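Local coordinates for RagB/SusD family nutrient uptake outer membrane protein (Bacteroides thetaiotaomicron, PDB 7KV2) that probably binds beta-glucan at the bacterial cell surface, as a SusD-family outer membrane protein, and so serves nutrient uptake, at residues D90-P93 against W94-M98; D137-R140 against A141-A145; F153-N156 against W157-K160; P257-T260 against D261-K264; I498-K501 against E502-A505. All coordinates share one frame; numbering follows the deposited sequence.

Interaction 1: residues D90-P93 against W94-M98; sequences DNQP and WHLMM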
loop_
_atom_site.group_PDB
_atom_site.type_symbol
_atom_site.label_atom_id
_atom_site.label_comp_id
_atom_site.label_asym_id
_atom_site.label_seq_id
_atom_site.Cartn_x
_atom_site.Cartn_y
_atom_site.Cartn_z
ATOM N N ASP A 90 6.856 20.139 8.664
ATOM C CA ASP A 90 6.562 19.986 7.210
ATOM C C ASP A 90 5.790 18.679 7.049
ATOM O O ASP A 90 6.363 17.641 7.375
ATOM C CB ASP A 90 7.848 19.990 6.386
ATOM C CG ASP A 90 7.627 20.254 4.900
ATOM O OD1 ASP A 90 6.477 20.386 4.512
ATOM O OD2 ASP A 90 8.627 20.276 4.158
ATOM N N ASN A 91 4.513 18.710 6.660
ATOM C CA ASN A 91 3.608 17.534 6.766
ATOM C C ASN A 91 3.561 17.105 8.241
ATOM O O ASN A 91 3.766 15.954 8.550
ATOM C CB ASN A 91 3.953 16.401 5.770
ATOM C CG ASN A 91 3.514 16.732 4.354
ATOM O OD1 ASN A 91 2.702 17.625 4.163
ATOM N ND2 ASN A 91 4.046 16.051 3.349
ATOM N N GLN A 92 3.253 18.031 9.165
ATOM C CA GLN A 92 3.338 17.743 10.619
ATOM C C GLN A 92 2.501 16.539 10.991
ATOM O O GLN A 92 2.904 15.767 11.857
ATOM C CB GLN A 92 2.905 18.968 11.449
ATOM C CG GLN A 92 3.028 18.760 12.952
ATOM C CD GLN A 92 2.912 20.099 13.645
ATOM O OE1 GLN A 92 2.253 21.027 13.171
ATOM N NE2 GLN A 92 3.595 20.209 14.762
ATOM N N PRO A 93 1.289 16.327 10.413
ATOM C CA PRO A 93 0.488 15.168 10.771
ATOM C C PRO A 93 1.278 13.867 10.608
ATOM O O PRO A 93 1.072 12.948 11.432
ATOM C CB PRO A 93 -0.743 15.247 9.850
ATOM C CG PRO A 93 -0.843 16.694 9.500
ATOM C CD PRO A 93 0.587 17.187 9.440
ATOM N N TRP A 94 2.174 13.790 9.605
ATOM C CA TRP A 94 2.975 12.555 9.410
ATOM C C TRP A 94 3.943 12.381 10.580
ATOM O O TRP A 94 4.085 11.263 11.107
ATOM C CB TRP A 94 3.788 12.661 8.116
ATOM C CG TRP A 94 3.028 12.782 6.832
ATOM C CD1 TRP A 94 1.725 13.100 6.592
ATOM C CD2 TRP A 94 3.635 12.659 5.544
ATOM N NE1 TRP A 94 1.470 13.144 5.238
ATOM C CE2 TRP A 94 2.648 12.918 4.574
ATOM C CE3 TRP A 94 4.924 12.331 5.133
ATOM C CZ2 TRP A 94 2.906 12.769 3.216
ATOM C CZ3 TRP A 94 5.191 12.232 3.792
ATOM C CH2 TRP A 94 4.187 12.450 2.852
ATOM N N HIS A 95 4.600 13.474 10.959
ATOM C CA HIS A 95 5.575 13.459 12.085
ATOM C C HIS A 95 4.849 13.056 13.376
ATOM O O HIS A 95 5.353 12.169 14.142
ATOM C CB HIS A 95 6.260 14.817 12.174
ATOM C CG HIS A 95 7.183 15.082 11.064
ATOM N ND1 HIS A 95 8.440 14.494 11.025
ATOM C CD2 HIS A 95 7.069 15.870 9.968
ATOM C CE1 HIS A 95 9.059 14.930 9.939
ATOM N NE2 HIS A 95 8.267 15.788 9.278
ATOM N N LEU A 96 3.653 13.587 13.588
ATOM C CA LEU A 96 2.892 13.217 14.801
ATOM C C LEU A 96 2.516 11.735 14.783
ATOM O O LEU A 96 2.742 11.041 15.802
ATOM C CB LEU A 96 1.667 14.122 14.930
ATOM C CG LEU A 96 1.935 15.615 15.059
ATOM C CD1 LEU A 96 0.590 16.330 15.213
ATOM C CD2 LEU A 96 2.821 15.940 16.236
ATOM N N MET A 97 1.984 11.207 13.675
ATOM C CA MET A 97 1.627 9.781 13.596
ATOM C C MET A 97 2.861 8.911 13.881
ATOM O O MET A 97 2.736 7.853 14.518
ATOM C CB MET A 97 1.136 9.448 12.189
ATOM C CG MET A 97 -0.199 10.045 11.865
ATOM S SD MET A 97 -0.507 10.053 10.053
ATOM C CE MET A 97 -0.507 8.294 9.723
ATOM N N MET A 98 4.001 9.293 13.316
ATOM C CA MET A 98 5.241 8.498 13.420
ATOM C C MET A 98 5.641 8.380 14.901
ATOM O O MET A 98 6.099 7.304 15.304
ATOM C CB MET A 98 6.355 9.151 12.595
ATOM C CG MET A 98 7.706 8.535 12.810
ATOM S SD MET A 98 8.649 9.318 14.143
ATOM C CE MET A 98 10.347 8.922 13.741
#

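Interaction 2: residues D137-R140 against A141-A145; sequences DANR and AYYEA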
loop_
_atom_site.group_PDB
_atom_site.type_symbol
_atom_site.label_atom_id
_atom_site.label_comp_id
_atom_site.label_asym_id
_atom_site.label_seq_id
_atom_site.Cartn_x
_atom_site.Cartn_y
_atom_site.Cartn_z
ATOM N N ASP A 137 -27.851 -11.728 -16.227
ATOM C CA ASP A 137 -27.563 -12.307 -14.889
ATOM C C ASP A 137 -26.048 -12.444 -14.680
ATOM O O ASP A 137 -25.581 -12.196 -13.553
ATOM C CB ASP A 137 -28.268 -13.649 -14.716
ATOM C CG ASP A 137 -29.765 -13.506 -14.490
ATOM O OD1 ASP A 137 -30.247 -12.356 -14.396
ATOM O OD2 ASP A 137 -30.430 -14.547 -14.379
ATOM N N ALA A 138 -25.305 -12.850 -15.706
ATOM C CA ALA A 138 -23.836 -13.034 -15.631
ATOM C C ALA A 138 -23.158 -11.671 -15.435
ATOM O O ALA A 138 -22.176 -11.605 -14.662
ATOM C CB ALA A 138 -23.320 -13.721 -16.862
ATOM N N ASN A 139 -23.664 -10.614 -16.079
ATOM C CA ASN A 139 -23.028 -9.271 -15.993
ATOM C C ASN A 139 -23.341 -8.662 -14.618
ATOM O O ASN A 139 -22.419 -8.101 -13.978
ATOM C CB ASN A 139 -23.433 -8.334 -17.128
ATOM C CG ASN A 139 -22.690 -8.611 -18.414
ATOM O OD1 ASN A 139 -21.883 -9.532 -18.470
ATOM N ND2 ASN A 139 -22.954 -7.821 -19.444
ATOM N N ARG A 140 -24.587 -8.772 -14.165
ATOM C CA ARG A 140 -24.989 -8.250 -12.839
ATOM C C ARG A 140 -23.978 -8.767 -11.812
ATOM O O ARG A 140 -23.404 -7.929 -11.084
ATOM C CB ARG A 140 -26.426 -8.664 -12.494
ATOM C CG ARG A 140 -26.891 -8.259 -11.101
ATOM C CD ARG A 140 -28.247 -8.884 -10.807
ATOM N NE ARG A 140 -29.161 -8.372 -11.818
ATOM C CZ ARG A 140 -29.762 -7.189 -11.773
ATOM N NH1 ARG A 140 -29.621 -6.398 -10.717
ATOM N NH2 ARG A 140 -30.529 -6.817 -12.784
ATOM N N ALA A 141 -23.782 -10.085 -11.765
ATOM C CA ALA A 141 -22.944 -10.789 -10.761
ATOM C C ALA A 141 -21.487 -10.282 -10.860
ATOM O O ALA A 141 -20.863 -10.080 -9.807
ATOM C CB ALA A 141 -23.042 -12.277 -10.980
ATOM N N TYR A 142 -20.987 -10.076 -12.084
ATOM C CA TYR A 142 -19.613 -9.584 -12.343
ATOM C C TYR A 142 -19.487 -8.139 -11.843
ATOM O O TYR A 142 -18.473 -7.844 -11.205
ATOM C CB TYR A 142 -19.228 -9.689 -13.818
ATOM C CG TYR A 142 -17.826 -9.222 -14.145
ATOM C CD1 TYR A 142 -16.715 -9.678 -13.436
ATOM C CD2 TYR A 142 -17.605 -8.325 -15.177
ATOM C CE1 TYR A 142 -15.431 -9.244 -13.753
ATOM C CE2 TYR A 142 -16.328 -7.894 -15.514
ATOM C CZ TYR A 142 -15.234 -8.357 -14.798
ATOM O OH TYR A 142 -13.989 -7.905 -15.149
ATOM N N TYR A 143 -20.435 -7.258 -12.157
ATOM C CA TYR A 143 -20.424 -5.846 -11.693
ATOM C C TYR A 143 -20.442 -5.823 -10.166
ATOM O O TYR A 143 -19.730 -5.012 -9.542
ATOM C CB TYR A 143 -21.601 -5.051 -12.268
ATOM C CG TYR A 143 -21.677 -5.018 -13.775
ATOM C CD1 TYR A 143 -20.542 -5.193 -14.560
ATOM C CD2 TYR A 143 -22.881 -4.806 -14.436
ATOM C CE1 TYR A 143 -20.599 -5.188 -15.945
ATOM C CE2 TYR A 143 -22.949 -4.771 -15.821
ATOM C CZ TYR A 143 -21.815 -4.994 -16.579
ATOM O OH TYR A 143 -21.826 -4.959 -17.944
ATOM N N GLU A 144 -21.297 -6.656 -9.584
ATOM C CA GLU A 144 -21.463 -6.820 -8.127
ATOM C C GLU A 144 -20.147 -7.315 -7.521
ATOM O O GLU A 144 -19.742 -6.797 -6.472
ATOM C CB GLU A 144 -22.521 -7.883 -7.812
ATOM C CG GLU A 144 -23.957 -7.388 -7.958
ATOM C CD GLU A 144 -25.045 -8.426 -7.649
ATOM O OE1 GLU A 144 -24.724 -9.646 -7.566
ATOM O OE2 GLU A 144 -26.209 -8.012 -7.486
ATOM N N ALA A 145 -19.540 -8.337 -8.105
ATOM C CA ALA A 145 -18.255 -8.890 -7.601
ATOM C C ALA A 145 -17.212 -7.762 -7.542
ATOM O O ALA A 145 -16.535 -7.660 -6.520
ATOM C CB ALA A 145 -17.798 -10.043 -8.445
#

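Interaction 3: residues F153-N156 against W157-K160; sequences FYYN and WVWK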
loop_
_atom_site.group_PDB
_atom_site.type_symbol
_atom_site.label_atom_id
_atom_site.label_comp_id
_atom_site.label_asym_id
_atom_site.label_seq_id
_atom_site.Cartn_x
_atom_site.Cartn_y
_atom_site.Cartn_z
ATOM N N PHE A 153 -12.157 -3.222 0.055
ATOM C CA PHE A 153 -10.783 -2.644 -0.137
ATOM C C PHE A 153 -10.764 -1.216 0.455
ATOM O O PHE A 153 -9.890 -0.864 1.268
ATOM C CB PHE A 153 -10.358 -2.722 -1.611
ATOM C CG PHE A 153 -8.890 -2.407 -1.834
ATOM C CD1 PHE A 153 -8.425 -1.107 -1.858
ATOM C CD2 PHE A 153 -7.947 -3.435 -1.826
ATOM C CE1 PHE A 153 -7.071 -0.829 -1.997
ATOM C CE2 PHE A 153 -6.597 -3.156 -1.930
ATOM C CZ PHE A 153 -6.164 -1.851 -2.032
ATOM N N TYR A 154 -11.790 -0.415 0.196
ATOM C CA TYR A 154 -11.847 0.966 0.716
ATOM C C TYR A 154 -12.112 0.956 2.236
ATOM O O TYR A 154 -11.512 1.798 2.959
ATOM C CB TYR A 154 -12.884 1.761 -0.071
ATOM C CG TYR A 154 -12.601 1.986 -1.528
ATOM C CD1 TYR A 154 -11.456 2.673 -1.930
ATOM C CD2 TYR A 154 -13.517 1.636 -2.501
ATOM C CE1 TYR A 154 -11.233 2.974 -3.259
ATOM C CE2 TYR A 154 -13.282 1.895 -3.840
ATOM C CZ TYR A 154 -12.130 2.562 -4.227
ATOM O OH TYR A 154 -11.884 2.882 -5.538
ATOM N N TYR A 155 -13.004 0.072 2.726
ATOM C CA TYR A 155 -13.280 -0.052 4.184
ATOM C C TYR A 155 -12.021 -0.521 4.924
ATOM O O TYR A 155 -11.793 -0.084 6.029
ATOM C CB TYR A 155 -14.441 -1.005 4.482
ATOM C CG TYR A 155 -15.767 -0.297 4.444
ATOM C CD1 TYR A 155 -16.000 0.756 5.302
ATOM C CD2 TYR A 155 -16.786 -0.668 3.585
ATOM C CE1 TYR A 155 -17.194 1.458 5.298
ATOM C CE2 TYR A 155 -17.995 0.020 3.581
ATOM C CZ TYR A 155 -18.196 1.094 4.424
ATOM O OH TYR A 155 -19.376 1.799 4.443
ATOM N N ASN A 156 -11.179 -1.323 4.277
ATOM C CA ASN A 156 -9.926 -1.814 4.862
ATOM C C ASN A 156 -9.011 -0.615 5.139
ATOM O O ASN A 156 -8.326 -0.622 6.173
ATOM C CB ASN A 156 -9.293 -2.867 3.941
ATOM C CG ASN A 156 -8.059 -3.447 4.561
ATOM O OD1 ASN A 156 -8.112 -3.936 5.700
ATOM N ND2 ASN A 156 -6.948 -3.386 3.816
ATOM N N TRP A 157 -9.010 0.412 4.289
ATOM C CA TRP A 157 -8.144 1.590 4.525
ATOM C C TRP A 157 -8.590 2.218 5.870
ATOM O O TRP A 157 -7.758 2.524 6.718
ATOM C CB TRP A 157 -8.300 2.595 3.392
ATOM C CG TRP A 157 -7.588 2.289 2.098
ATOM C CD1 TRP A 157 -6.666 1.322 1.847
ATOM C CD2 TRP A 157 -7.714 3.050 0.887
ATOM N NE1 TRP A 157 -6.217 1.424 0.555
ATOM C CE2 TRP A 157 -6.825 2.481 -0.053
ATOM C CE3 TRP A 157 -8.470 4.163 0.509
ATOM C CZ2 TRP A 157 -6.714 2.955 -1.354
ATOM C CZ3 TRP A 157 -8.311 4.676 -0.771
ATOM C CH2 TRP A 157 -7.425 4.080 -1.683
ATOM N N VAL A 158 -9.888 2.449 6.053
ATOM C CA VAL A 158 -10.354 3.125 7.304
ATOM C C VAL A 158 -10.384 2.157 8.480
ATOM O O VAL A 158 -10.119 2.628 9.592
ATOM C CB VAL A 158 -11.670 3.901 7.113
ATOM C CG1 VAL A 158 -11.431 5.229 6.419
ATOM C CG2 VAL A 158 -12.725 3.098 6.382
ATOM N N TRP A 159 -10.652 0.884 8.259
ATOM C CA TRP A 159 -10.634 -0.162 9.313
ATOM C C TRP A 159 -9.237 -0.215 9.942
ATOM O O TRP A 159 -9.093 -0.163 11.205
ATOM C CB TRP A 159 -11.074 -1.497 8.744
ATOM C CG TRP A 159 -11.049 -2.663 9.684
ATOM C CD1 TRP A 159 -11.795 -2.818 10.825
ATOM C CD2 TRP A 159 -10.256 -3.856 9.560
ATOM N NE1 TRP A 159 -11.521 -4.021 11.409
ATOM C CE2 TRP A 159 -10.555 -4.671 10.672
ATOM C CE3 TRP A 159 -9.293 -4.301 8.645
ATOM C CZ2 TRP A 159 -9.963 -5.912 10.856
ATOM C CZ3 TRP A 159 -8.703 -5.531 8.821
ATOM C CH2 TRP A 159 -9.053 -6.345 9.907
ATOM N N LYS A 160 -8.204 -0.310 9.099
ATOM C CA LYS A 160 -6.826 -0.424 9.614
ATOM C C LYS A 160 -6.422 0.864 10.323
ATOM O O LYS A 160 -5.849 0.741 11.402
ATOM C CB LYS A 160 -5.829 -0.810 8.500
ATOM C CG LYS A 160 -5.872 -2.296 8.208
ATOM C CD LYS A 160 -4.658 -2.788 7.472
ATOM C CE LYS A 160 -4.505 -4.276 7.608
ATOM N NZ LYS A 160 -3.262 -4.716 6.944
#

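Interaction 4: residues P257-T260 against D261-K264; sequences PDYT and DIFK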
loop_
_atom_site.group_PDB
_atom_site.type_symbol
_atom_site.label_atom_id
_atom_site.label_comp_id
_atom_site.label_asym_id
_atom_site.label_seq_id
_atom_site.Cartn_x
_atom_site.Cartn_y
_atom_site.Cartn_z
ATOM N N PRO A 257 12.516 -13.735 -11.244
ATOM C CA PRO A 257 13.782 -14.275 -10.777
ATOM C C PRO A 257 14.712 -13.218 -10.188
ATOM O O PRO A 257 15.520 -13.585 -9.374
ATOM C CB PRO A 257 14.403 -14.874 -12.054
ATOM C CG PRO A 257 13.257 -15.099 -13.010
ATOM C CD PRO A 257 12.202 -14.067 -12.638
ATOM N N ASP A 258 14.617 -11.965 -10.642
ATOM C CA ASP A 258 15.522 -10.873 -10.197
ATOM C C ASP A 258 14.700 -9.803 -9.469
ATOM O O ASP A 258 13.862 -9.160 -10.123
ATOM C CB ASP A 258 16.274 -10.219 -11.353
ATOM C CG ASP A 258 17.377 -9.294 -10.888
ATOM O OD1 ASP A 258 17.285 -8.782 -9.731
ATOM O OD2 ASP A 258 18.371 -9.115 -11.652
ATOM N N TYR A 259 14.880 -9.656 -8.162
ATOM C CA TYR A 259 14.033 -8.734 -7.360
ATOM C C TYR A 259 14.166 -7.304 -7.928
ATOM O O TYR A 259 13.223 -6.512 -7.848
ATOM C CB TYR A 259 14.438 -8.817 -5.889
ATOM C CG TYR A 259 13.586 -7.994 -4.948
ATOM C CD1 TYR A 259 13.821 -6.638 -4.798
ATOM C CD2 TYR A 259 12.604 -8.585 -4.143
ATOM C CE1 TYR A 259 13.088 -5.856 -3.895
ATOM C CE2 TYR A 259 11.882 -7.831 -3.229
ATOM C CZ TYR A 259 12.126 -6.468 -3.098
ATOM O OH TYR A 259 11.410 -5.734 -2.180
ATOM N N THR A 260 15.316 -6.956 -8.507
ATOM C CA THR A 260 15.564 -5.613 -9.087
ATOM C C THR A 260 14.683 -5.360 -10.322
ATOM O O THR A 260 14.625 -4.244 -10.718
ATOM C CB THR A 260 17.043 -5.359 -9.413
ATOM O OG1 THR A 260 17.359 -6.206 -10.514
ATOM C CG2 THR A 260 17.962 -5.667 -8.259
ATOM N N ASP A 261 13.963 -6.327 -10.877
ATOM C CA ASP A 261 13.085 -6.094 -12.054
ATOM C C ASP A 261 11.644 -5.729 -11.637
ATOM O O ASP A 261 10.866 -5.241 -12.494
ATOM C CB ASP A 261 13.049 -7.320 -12.952
ATOM C CG ASP A 261 14.341 -7.593 -13.698
ATOM O OD1 ASP A 261 15.084 -6.612 -13.965
ATOM O OD2 ASP A 261 14.579 -8.797 -13.987
ATOM N N ILE A 262 11.308 -5.903 -10.371
ATOM C CA ILE A 262 9.902 -5.797 -9.891
ATOM C C ILE A 262 9.363 -4.366 -10.080
ATOM O O ILE A 262 8.227 -4.233 -10.570
ATOM C CB ILE A 262 9.799 -6.241 -8.427
ATOM C CG1 ILE A 262 10.100 -7.741 -8.284
ATOM C CG2 ILE A 262 8.405 -5.902 -7.912
ATOM C CD1 ILE A 262 10.319 -8.194 -6.835
ATOM N N PHE A 263 10.112 -3.355 -9.623
ATOM C CA PHE A 263 9.639 -1.960 -9.423
ATOM C C PHE A 263 9.997 -1.096 -10.630
ATOM O O PHE A 263 9.644 0.075 -10.665
ATOM C CB PHE A 263 10.156 -1.390 -8.090
ATOM C CG PHE A 263 9.480 -2.089 -6.944
ATOM C CD1 PHE A 263 8.201 -1.732 -6.578
ATOM C CD2 PHE A 263 10.088 -3.129 -6.275
ATOM C CE1 PHE A 263 7.521 -2.418 -5.583
ATOM C CE2 PHE A 263 9.415 -3.791 -5.267
ATOM C CZ PHE A 263 8.146 -3.431 -4.902
ATOM N N LYS A 264 10.668 -1.693 -11.622
ATOM C CA LYS A 264 10.823 -1.088 -12.957
ATOM C C LYS A 264 9.472 -0.984 -13.631
ATOM O O LYS A 264 8.565 -1.868 -13.387
ATOM C CB LYS A 264 11.757 -1.945 -13.823
ATOM C CG LYS A 264 13.175 -1.991 -13.318
ATOM C CD LYS A 264 14.069 -2.893 -14.177
ATOM C CE LYS A 264 15.518 -2.860 -13.737
ATOM N NZ LYS A 264 16.273 -3.892 -14.473
HETATM O O HOH W 1 13.416 -11.046 -13.225
HETATM O O HOH W 2 12.778 -3.753 -8.171
HETATM O O HOH W 3 18.461 -4.146 -12.814
#

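Interaction 5: residues I498-K501 against E502-A505; sequences IPQK and EIDA. With EDO (1,2-ethanediol), chain D.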
loop_
_atom_site.group_PDB
_atom_site.type_symbol
_atom_site.label_atom_id
_atom_site.label_comp_id
_atom_site.label_asym_id
_atom_site.label_seq_id
_atom_site.Cartn_x
_atom_site.Cartn_y
_atom_site.Cartn_z
ATOM N N ILE A 498 -9.786 9.918 15.097
ATOM C CA ILE A 498 -10.715 10.381 14.013
ATOM C C ILE A 498 -10.558 11.886 13.826
ATOM O O ILE A 498 -10.487 12.612 14.813
ATOM C CB ILE A 498 -12.148 9.933 14.340
ATOM C CG1 ILE A 498 -12.203 8.411 14.434
ATOM C CG2 ILE A 498 -13.142 10.493 13.327
ATOM C CD1 ILE A 498 -13.473 7.850 15.053
ATOM N N PRO A 499 -10.469 12.430 12.582
ATOM C CA PRO A 499 -10.365 13.869 12.376
ATOM C C PRO A 499 -11.449 14.660 13.150
ATOM O O PRO A 499 -12.600 14.201 13.186
ATOM C CB PRO A 499 -10.531 14.032 10.855
ATOM C CG PRO A 499 -9.956 12.729 10.300
ATOM C CD PRO A 499 -10.365 11.689 11.306
ATOM N N GLN A 500 -11.056 15.801 13.725
ATOM C CA GLN A 500 -11.956 16.658 14.564
ATOM C C GLN A 500 -13.152 17.103 13.714
ATOM O O GLN A 500 -14.293 17.087 14.249
ATOM C CB GLN A 500 -11.230 17.873 15.144
ATOM C CG GLN A 500 -12.033 18.608 16.247
ATOM C CD GLN A 500 -12.425 17.698 17.391
ATOM O OE1 GLN A 500 -11.601 16.995 17.989
ATOM N NE2 GLN A 500 -13.714 17.665 17.683
ATOM N N LYS A 501 -12.930 17.463 12.449
ATOM C CA LYS A 501 -14.032 17.866 11.536
ATOM C C LYS A 501 -15.077 16.750 11.425
ATOM O O LYS A 501 -16.266 17.104 11.365
ATOM C CB LYS A 501 -13.503 18.341 10.189
ATOM C CG LYS A 501 -12.915 19.738 10.267
ATOM C CD LYS A 501 -12.035 20.118 9.117
ATOM C CE LYS A 501 -11.246 21.387 9.371
ATOM N NZ LYS A 501 -10.234 21.579 8.306
ATOM N N GLU A 502 -14.694 15.471 11.431
ATOM C CA GLU A 502 -15.680 14.356 11.383
ATOM C C GLU A 502 -16.405 14.235 12.723
ATOM O O GLU A 502 -17.587 13.932 12.679
ATOM C CB GLU A 502 -15.077 13.000 11.040
ATOM C CG GLU A 502 -14.661 12.875 9.587
ATOM C CD GLU A 502 -15.778 12.984 8.564
ATOM O OE1 GLU A 502 -16.781 12.278 8.704
ATOM O OE2 GLU A 502 -15.624 13.776 7.629
ATOM N N ILE A 503 -15.716 14.375 13.858
ATOM C CA ILE A 503 -16.368 14.283 15.206
ATOM C C ILE A 503 -17.430 15.381 15.306
ATOM O O ILE A 503 -18.565 15.083 15.785
ATOM C CB ILE A 503 -15.335 14.392 16.342
ATOM C CG1 ILE A 503 -14.276 13.286 16.246
ATOM C CG2 ILE A 503 -16.044 14.396 17.695
ATOM C CD1 ILE A 503 -14.818 11.889 16.424
ATOM N N ASP A 504 -17.073 16.572 14.825
ATOM C CA ASP A 504 -17.887 17.819 14.897
ATOM C C ASP A 504 -19.135 17.662 14.023
ATOM O O ASP A 504 -20.236 18.060 14.468
ATOM C CB ASP A 504 -17.065 19.047 14.489
ATOM C CG ASP A 504 -16.067 19.512 15.540
ATOM O OD1 ASP A 504 -15.959 18.875 16.591
ATOM O OD2 ASP A 504 -15.384 20.497 15.282
ATOM N N ALA A 505 -18.982 17.072 12.837
ATOM C CA ALA A 505 -20.076 16.905 11.864
ATOM C C ALA A 505 -21.042 15.811 12.337
ATOM O O ALA A 505 -22.216 15.890 11.994
ATOM C CB ALA A 505 -19.513 16.634 10.500
HETATM C C1 EDO D . -7.992 17.040 10.565
HETATM O O1 EDO D . -7.125 17.374 11.582
HETATM C C2 EDO D . -9.162 17.947 10.549
HETATM O O2 EDO D . -10.061 17.642 11.590
#

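Interaction 1: residues D90-P93 against W94-M98
With chi1 at -76° in Asn91 and -63° in Trp94, each side chain leaves its backbone on the side away from its own carbonyl carbon, and the two run side by side in the same direction. This happens at the N-terminus of helix 92-98, where Asn91 holds the N-cap position without making a side-chain cap. The amide lies over one face of the indole, tilted 35° from it. Asn91 CB makes a CH-pi contact 3.8 Å from the centroid of the five-membered ring of Trp94, while ND2 reaches over the six-membered part. A serine in place of Trp94 would probably leave the Asn91 amide free to turn and open a gap beside Phe321, whose ring also meets the indole. Behind the pair, Trp94 N donates to Asn91 O at 2.9 Å, and the first full helical turn follows with Leu96 N to Gln92 O. On the neighbouring flank, Asp90 O sits in the plane of the His95 imidazole, 3.2 Å from His95 CD2.

Interaction 2: residues D137-R140 against A141-A145
One face of the Tyr143 ring carries the carbonyl oxygen of Asn139, which stands 3.2 Å above the ring plane and is displaced toward the rim, closest to CG. Farther out over the phenol, Asn139 CB comes within 3.8 Å of Tyr143 CZ, and the amide, turned 43° from the ring, runs beside it in the same direction. Because chi1 of Tyr143 is -58°, the ring folds back along the preceding turn instead of standing off from it. The same Asn139 oxygen takes the Tyr143 backbone N-H at 2.8 Å, with an almost straight N-H...O angle of 172°. Asn139 ND2 does not hydrogen-bond the phenol; that hydroxyl pairs with Asp43 of helix 43-53, against which the ring packs. A leucine in place of Tyr143 would probably leave Asp43 without its hydroxyl partner and take away the ring surface under Asn139 CB. On another flank, Glu144 OE2 lies 3.7 Å from Arg140 CG, touching only the aliphatic part of that chain. The guanidinium bends off at chi3, its NH1 bonding Leu129 O and staying 5.0 Å from Glu144 OE2, too far for a salt bridge. These are i to i+4 contacts on the first turns of a surface alpha-helix, where helix 137-162 begins and packs through Tyr143 against helices 43-53 and 110-130 of the SusD fold.

Interaction 3: residues F153-N156 against W157-K160
Trp159 N donates to Tyr155 O at 2.7 Å, the shortest bond in this buried turn of helix 137-162, a turn marked by an aromatic cluster of Phe153, Tyr154 and Trp157. The Trp157 indole is the centre of that cluster. Tyr154 turns its edge toward the indole's six-membered ring, the planes 78° apart, with Tyr154 CD1 3.9 Å from Trp157 CZ3. Phe153 crosses the five-membered ring obliquely, with Phe153 CE1 3.5 Å from Trp157 NE1. Two weak bonds, to Phe153 O and Tyr154 O, share the Trp157 backbone N-H. Helices 110-130, 183-200 and 217-231 surround this turn; from the last, Glu226 bonds Asn156 ND2 and forms a salt bridge with Lys160. With chi1 at -176°, CG of Asn156 is swung away from its own backbone N, and the amide slants across to the edge of the Trp159 ring. Buried and without a polar partner in the model, Asn156 OD1 lies in the plane of that ring, 3.2 Å from Trp159 CE3.

Interaction 4: residues P257-T260 against D261-K264
Asp258 and Asp261 meet within a tight turn of the loop that leads from helix 237-249 to strand 273-277. Asp261 N donates to Asp258 O at 2.9 Å, and Ile262 N follows with Tyr259 O; both donors stand well above the carbonyl planes. Asp258 OD1 accepts twice on one carboxylate face, from Thr260 N in an Asx turn and from Thr260 OG1 at 2.7 Å, which chi1 of 69° sets between its own backbone N and carbonyl carbon, near that N-H. A water donates to Asp261 OD2 and accepts from Asp258 N. Asp261 OD1 takes a salt bridge from Lys264 NZ at 3.0 Å, and the ammonium also donates to a second water that bonds Thr260 OG1. A third water joins Tyr259 O to Phe263 N. On the apolar side, Ile262 CD1 lies over one face of the Tyr259 ring, while the phenol bonds Glu456 O. Asp258 OD2 lies 4.5 Å from Asp261 OD2, a repulsion probably eased by the lysine and the Thr260 donors.

Interaction 5: residues I498-K501 against E502-A505
The chain runs extended through Ile498 and Pro499 and then winds into helix 500-505, Pro499 O taking the Ile503 N-H at 3.2 Å and, weakly, that of Glu502. Gln500 reaches forward along the outside of this turn. Its chain bends at chi2 (56°), which carries NE2 to Asp504 OD1 at 2.8 Å; the acceptor lies in the Gln500 amide plane but is met from above the plane of its own carboxylate. The same two residues are joined through the backbone by Asp504 N and Gln500 O. On a different side, Ile498 CG2 packs 3.8 Å from Ile503 CD1 and touches Glu502 CB, crossing both side chains at about a right angle. Beyond them, Ile498 and Pro499 press on Trp112 of helix 110-130 and Trp162 of helix 137-162, and the Glu502 carboxylate bonds the Tyr109 hydroxyl. At the start of the helix, Lys501 N donates almost straight to O2 of a 1,2-ethanediol at 3.0 Å; this molecule, probably from the crystallisation liquor, also bonds Pro104 O and Met107 N. Here is an alpha-helical N-terminus with proline at the N-cap and an i to i+4 side-chain bond, set near the C-terminal end of the SusD-family chain against two of its long helices.

How the interactions relate
Interactions 2 and 3 share helix 137-162, their centres about 23 Å apart: interaction 2 is a surface contact on its first turns, mixing polar and aromatic groups, while interaction 3 is core and mostly aromatic, with most of its polar ends bonded to neighbouring helices and loops. Interactions 1, 4 and 5 are partly buried. Interactions 1 and 5 both lie at the starts of short helices on the same side of the chain's centre; one places an amide over an indole, the other combines an isoleucine pair with an amide-carboxylate bond. The nearest atoms of interactions 3 and 5 are about 8 Å apart. Interaction 4 lies in a loop, where side-chain bonds, a salt bridge and waters complement the turn's backbone bonds.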